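Local atomic coordinates of shikimate dehydrogenase-like protein HI_0607 (PDB entry 1NPY), a protein that catalyses the NADP(+)-dependent oxidation of shikimate to 3-dehydroshikimate in vitro, though far less actively than classical AroE enzymes, so its biological substrate may be another compound. Residues A136-N140 and S141-K145; I222-A225 and Q226-K230. One frame throughout, in Å; residues are numbered along the deposited sequence.

Contact 1 (A136-N140 and S141-K145); sequences AAFKN and SGFEK
F138, in the last turn of helix 131-140, and F143, in the loop after it, meet in a T-shaped pair. The edge of F138 points at the face of F143, with CD1 of F138 3.5 Å above the centre of the F143 ring. The planes stand 83° apart. In F143, CG lies anti to the carbonyl carbon (chi1 -74°), which brings the ring back beside the last turn.

Backbone bonds close the helix in a Schellman motif. F143 N reaches F138 O at 3.1 Å, and G142 N reaches K139 O at 3.0 Å. G142 has positive phi, where a CB would press on the preceding carbonyl oxygen.

Side-chain and water bonds add to this. S141 OG donates to A137 O at 2.8 Å, and S141 N adds a weak bond to that oxygen. A water donates to K139 O and to F143 O, tying the last turn to the loop.

The motif ends helix 131-140 and leads into strand 146-149 of the parallel, Rossmann-type sheet. Both rings touch I111 of helix 102-113. They also meet strand 178-181, F138 at V180 and F143 at I178.

Contact 2 (I222-A225 and Q226-K230); sequences IRYA and QARGK
Y224, in the last turn of the helix, and R228, just past it, make the main side-chain contact here. CG of R228 sits over one face of the tyrosine ring, offset toward the rim, in a CH-pi contact 3.9 Å from the ring centroid. The R228 chain bends at chi2 (-65°) to pass over the ring. The guanidinium plane is turned 46° from the ring. Y224 OH lies over its face, 2.9 Å from R228 NE, but the angle is too poor for a hydrogen bond. That hydroxyl is instead bonded to D204, which also makes a long, weak ion pair with R228.

The tight part is A225 against K230. K230 N bonds to A225 O at 2.9 Å and nearly straight (168°). CB of K230 lies 3.4 Å from the same oxygen and 4.1 Å from CB of A225. R228 N adds weak bonds to A225 O and Y224 O. The lysine chain then runs away, and NZ bonds to the carbonyls of D204 and A206.

A Schellman motif ends the helix. G229, at positive phi, is its C-prime residue, and G229 N bonds to Q226 O at 3.1 Å.

The outer side is looser. R223, Q226, A227 and R228 are exposed. R223 makes a long, weak ion pair with E218. The Q226 chain runs out beside I222, its CG 3.3 Å from I222 O.

Helix 220-227 links strands 208-211 and 231-233 in a beta-alpha-beta unit. A225 packs on A209 and T232 of these strands and on I203 of helix 200-205. I222 touches D211 and T232.

Overall arrangement
Both contacts end a helix of the parallel-sheet domain with a Schellman motif and a glycine at positive phi, and both lead into a strand. They hold different elements: contact 1 joins helix 131-140 to strand 146-149, and contact 2 joins helix 220-227 to the outermost strand 231-233. Their centres are about 25 Å apart and they do not touch. Contact 1 is closer to the centre of the chain. It is centred on two buried rings with polar residues around them. The side chain of A137 is about 9 Å from that of M130, a probable NADP(+)-binding residue. Contact 2, away from the annotated sites, buries I222 and A225, and most of its other residues are exposed.

Contact 1 (A136-N140 and S141-K145)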
loop_
_atom_site.group_PDB
_atom_site.type_symbol
_atom_site.label_atom_id
_atom_site.label_comp_id
_atom_site.label_asym_id
_atom_site.label_seq_id
_atom_site.Cartn_x
_atom_site.Cartn_y
_atom_site.Cartn_z
ATOM N N ALA A 136 6.051 4.307 -9.087
ATOM C CA ALA A 136 6.655 5.543 -8.591
ATOM C C ALA A 136 7.725 5.300 -7.546
ATOM O O ALA A 136 8.736 6.014 -7.475
ATOM C CB ALA A 136 5.567 6.463 -8.028
ATOM N N ALA A 137 7.482 4.305 -6.700
ATOM C CA ALA A 137 8.451 3.942 -5.678
ATOM C C ALA A 137 9.744 3.430 -6.295
ATOM O O ALA A 137 10.844 3.778 -5.847
ATOM C CB ALA A 137 7.871 2.952 -4.681
ATOM N N PHE A 138 9.614 2.607 -7.332
ATOM C CA PHE A 138 10.821 2.158 -8.028
ATOM C C PHE A 138 11.540 3.316 -8.704
ATOM O O PHE A 138 12.762 3.416 -8.624
ATOM C CB PHE A 138 10.510 1.017 -8.994
ATOM C CG PHE A 138 10.475 -0.332 -8.327
ATOM C CD1 PHE A 138 11.647 -1.008 -8.038
ATOM C CD2 PHE A 138 9.267 -0.918 -7.976
ATOM C CE1 PHE A 138 11.639 -2.223 -7.423
ATOM C CE2 PHE A 138 9.247 -2.159 -7.386
ATOM C CZ PHE A 138 10.431 -2.813 -7.096
ATOM N N LYS A 139 10.794 4.225 -9.313
ATOM C CA LYS A 139 11.390 5.309 -10.081
ATOM C C LYS A 139 12.139 6.195 -9.107
ATOM O O LYS A 139 13.288 6.577 -9.363
ATOM C CB LYS A 139 10.303 6.128 -10.779
ATOM C CG LYS A 139 10.808 7.307 -11.621
ATOM C CD LYS A 139 11.477 6.771 -12.873
ATOM C CE LYS A 139 11.999 7.908 -13.762
ATOM N NZ LYS A 139 12.220 9.123 -12.927
ATOM N N ASN A 140 11.503 6.524 -7.986
ATOM C CA ASN A 140 12.150 7.457 -7.071
ATOM C C ASN A 140 13.232 6.804 -6.225
ATOM O O ASN A 140 13.958 7.484 -5.508
ATOM C CB ASN A 140 11.102 8.158 -6.216
ATOM C CG ASN A 140 10.211 9.042 -7.046
ATOM O OD1 ASN A 140 10.567 9.430 -8.163
ATOM N ND2 ASN A 140 9.015 9.314 -6.544
ATOM N N SER A 141 13.353 5.481 -6.311
ATOM C CA SER A 141 14.466 4.740 -5.734
ATOM C C SER A 141 15.625 4.545 -6.714
ATOM O O SER A 141 16.556 3.784 -6.427
ATOM C CB SER A 141 13.955 3.382 -5.239
ATOM O OG SER A 141 13.035 3.567 -4.167
ATOM N N GLY A 142 15.498 5.102 -7.913
ATOM C CA GLY A 142 16.587 5.128 -8.876
ATOM C C GLY A 142 16.622 3.999 -9.884
ATOM O O GLY A 142 17.643 3.774 -10.551
ATOM N N PHE A 143 15.507 3.286 -10.023
ATOM C CA PHE A 143 15.455 2.177 -10.974
ATOM C C PHE A 143 15.097 2.764 -12.319
ATOM O O PHE A 143 14.080 3.461 -12.461
ATOM C CB PHE A 143 14.392 1.133 -10.585
ATOM C CG PHE A 143 14.780 0.277 -9.418
ATOM C CD1 PHE A 143 14.894 -1.092 -9.580
ATOM C CD2 PHE A 143 14.974 0.811 -8.154
ATOM C CE1 PHE A 143 15.253 -1.889 -8.502
ATOM C CE2 PHE A 143 15.360 0.025 -7.075
ATOM C CZ PHE A 143 15.457 -1.344 -7.244
ATOM N N GLU A 144 15.960 2.511 -13.298
ATOM C CA GLU A 144 15.697 2.988 -14.647
ATOM C C GLU A 144 15.199 1.875 -15.562
ATOM O O GLU A 144 14.658 2.171 -16.623
ATOM C CB GLU A 144 16.943 3.693 -15.203
ATOM C CG GLU A 144 17.371 4.920 -14.408
ATOM C CD GLU A 144 16.390 6.087 -14.451
ATOM O OE1 GLU A 144 16.780 7.173 -13.964
ATOM O OE2 GLU A 144 15.232 5.979 -14.931
ATOM N N LYS A 145 15.306 0.611 -15.162
ATOM C CA LYS A 145 14.977 -0.461 -16.087
ATOM C C LYS A 145 13.720 -1.164 -15.599
ATOM O O LYS A 145 13.807 -2.131 -14.847
ATOM C CB LYS A 145 16.145 -1.422 -16.235
ATOM C CG LYS A 145 17.305 -0.689 -16.895
ATOM C CD LYS A 145 18.351 -1.561 -17.560
ATOM C CE LYS A 145 19.618 -0.739 -17.787
ATOM N NZ LYS A 145 19.391 0.748 -17.706
HETATM O O HOH W 1 14.894 6.359 -11.541
#

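Contact 2 (I222-A225 and Q226-K230)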
loop_
_atom_site.group_PDB
_atom_site.type_symbol
_atom_site.label_atom_id
_atom_site.label_comp_id
_atom_site.label_asym_id
_atom_site.label_seq_id
_atom_site.Cartn_x
_atom_site.Cartn_y
_atom_site.Cartn_z
ATOM N N ILE A 222 3.899 -16.587 -5.495
ATOM C CA ILE A 222 4.796 -16.615 -4.330
ATOM C C ILE A 222 5.228 -18.033 -4.004
ATOM O O ILE A 222 6.402 -18.294 -3.732
ATOM C CB ILE A 222 4.158 -15.930 -3.107
ATOM C CG1 ILE A 222 4.008 -14.429 -3.347
ATOM C CG2 ILE A 222 4.861 -16.216 -1.786
ATOM C CD1 ILE A 222 5.350 -13.673 -3.380
ATOM N N ARG A 223 4.284 -18.964 -4.001
ATOM C CA ARG A 223 4.595 -20.356 -3.693
ATOM C C ARG A 223 5.618 -20.943 -4.653
ATOM O O ARG A 223 6.564 -21.612 -4.218
ATOM C CB ARG A 223 3.329 -21.214 -3.779
ATOM C CG ARG A 223 2.486 -21.312 -2.528
ATOM C CD ARG A 223 2.125 -22.774 -2.209
ATOM N NE ARG A 223 1.673 -22.995 -0.836
ATOM C CZ ARG A 223 0.467 -22.645 -0.431
ATOM N NH1 ARG A 223 -0.357 -22.095 -1.307
ATOM N NH2 ARG A 223 0.066 -22.847 0.811
ATOM N N TYR A 224 5.433 -20.715 -5.953
ATOM C CA TYR A 224 6.403 -21.183 -6.939
ATOM C C TYR A 224 7.765 -20.515 -6.776
ATOM O O TYR A 224 8.789 -21.191 -6.791
ATOM C CB TYR A 224 5.880 -21.065 -8.373
ATOM C CG TYR A 224 6.822 -21.703 -9.364
ATOM C CD1 TYR A 224 6.855 -23.084 -9.531
ATOM C CD2 TYR A 224 7.709 -20.944 -10.111
ATOM C CE1 TYR A 224 7.763 -23.685 -10.371
ATOM C CE2 TYR A 224 8.606 -21.535 -10.984
ATOM C CZ TYR A 224 8.619 -22.908 -11.124
ATOM O OH TYR A 224 9.494 -23.510 -11.999
ATOM N N ALA A 225 7.791 -19.208 -6.517
ATOM C CA ALA A 225 9.062 -18.538 -6.249
ATOM C C ALA A 225 9.795 -19.181 -5.064
ATOM O O ALA A 225 11.021 -19.337 -5.076
ATOM C CB ALA A 225 8.808 -17.069 -5.977
ATOM N N GLN A 226 9.046 -19.492 -4.013
ATOM C CA GLN A 226 9.631 -20.157 -2.851
ATOM C C GLN A 226 10.135 -21.559 -3.170
ATOM O O GLN A 226 11.154 -22.002 -2.636
ATOM C CB GLN A 226 8.643 -20.208 -1.695
ATOM C CG GLN A 226 8.364 -18.853 -1.113
ATOM C CD GLN A 226 7.317 -18.871 -0.027
ATOM O OE1 GLN A 226 6.529 -19.804 0.046
ATOM N NE2 GLN A 226 7.238 -17.793 0.735
ATOM N N ALA A 227 9.408 -22.265 -4.025
ATOM C CA ALA A 227 9.808 -23.600 -4.443
ATOM C C ALA A 227 11.062 -23.596 -5.304
ATOM O O ALA A 227 11.695 -24.645 -5.485
ATOM C CB ALA A 227 8.666 -24.253 -5.215
ATOM N N ARG A 228 11.398 -22.436 -5.865
ATOM C CA ARG A 228 12.615 -22.272 -6.643
ATOM C C ARG A 228 13.685 -21.503 -5.881
ATOM O O ARG A 228 14.714 -21.194 -6.469
ATOM C CB ARG A 228 12.319 -21.600 -7.985
ATOM C CG ARG A 228 11.380 -22.395 -8.875
ATOM C CD ARG A 228 12.022 -23.711 -9.281
ATOM N NE ARG A 228 11.026 -24.654 -9.773
ATOM C CZ ARG A 228 11.317 -25.732 -10.494
ATOM N NH1 ARG A 228 12.580 -26.038 -10.789
ATOM N NH2 ARG A 228 10.320 -26.507 -10.910
ATOM N N GLY A 229 13.460 -21.206 -4.604
ATOM C CA GLY A 229 14.443 -20.548 -3.764
ATOM C C GLY A 229 14.735 -19.099 -4.086
ATOM O O GLY A 229 15.851 -18.612 -3.866
ATOM N N LYS A 230 13.718 -18.399 -4.583
ATOM C CA LYS A 230 13.853 -16.991 -4.927
ATOM C C LYS A 230 13.495 -16.156 -3.689
ATOM O O LYS A 230 12.854 -16.657 -2.770
ATOM C CB LYS A 230 12.904 -16.656 -6.081
ATOM C CG LYS A 230 12.995 -17.543 -7.308
ATOM C CD LYS A 230 14.424 -17.615 -7.817
ATOM C CE LYS A 230 14.597 -18.243 -9.177
ATOM N NZ LYS A 230 15.986 -18.039 -9.693
#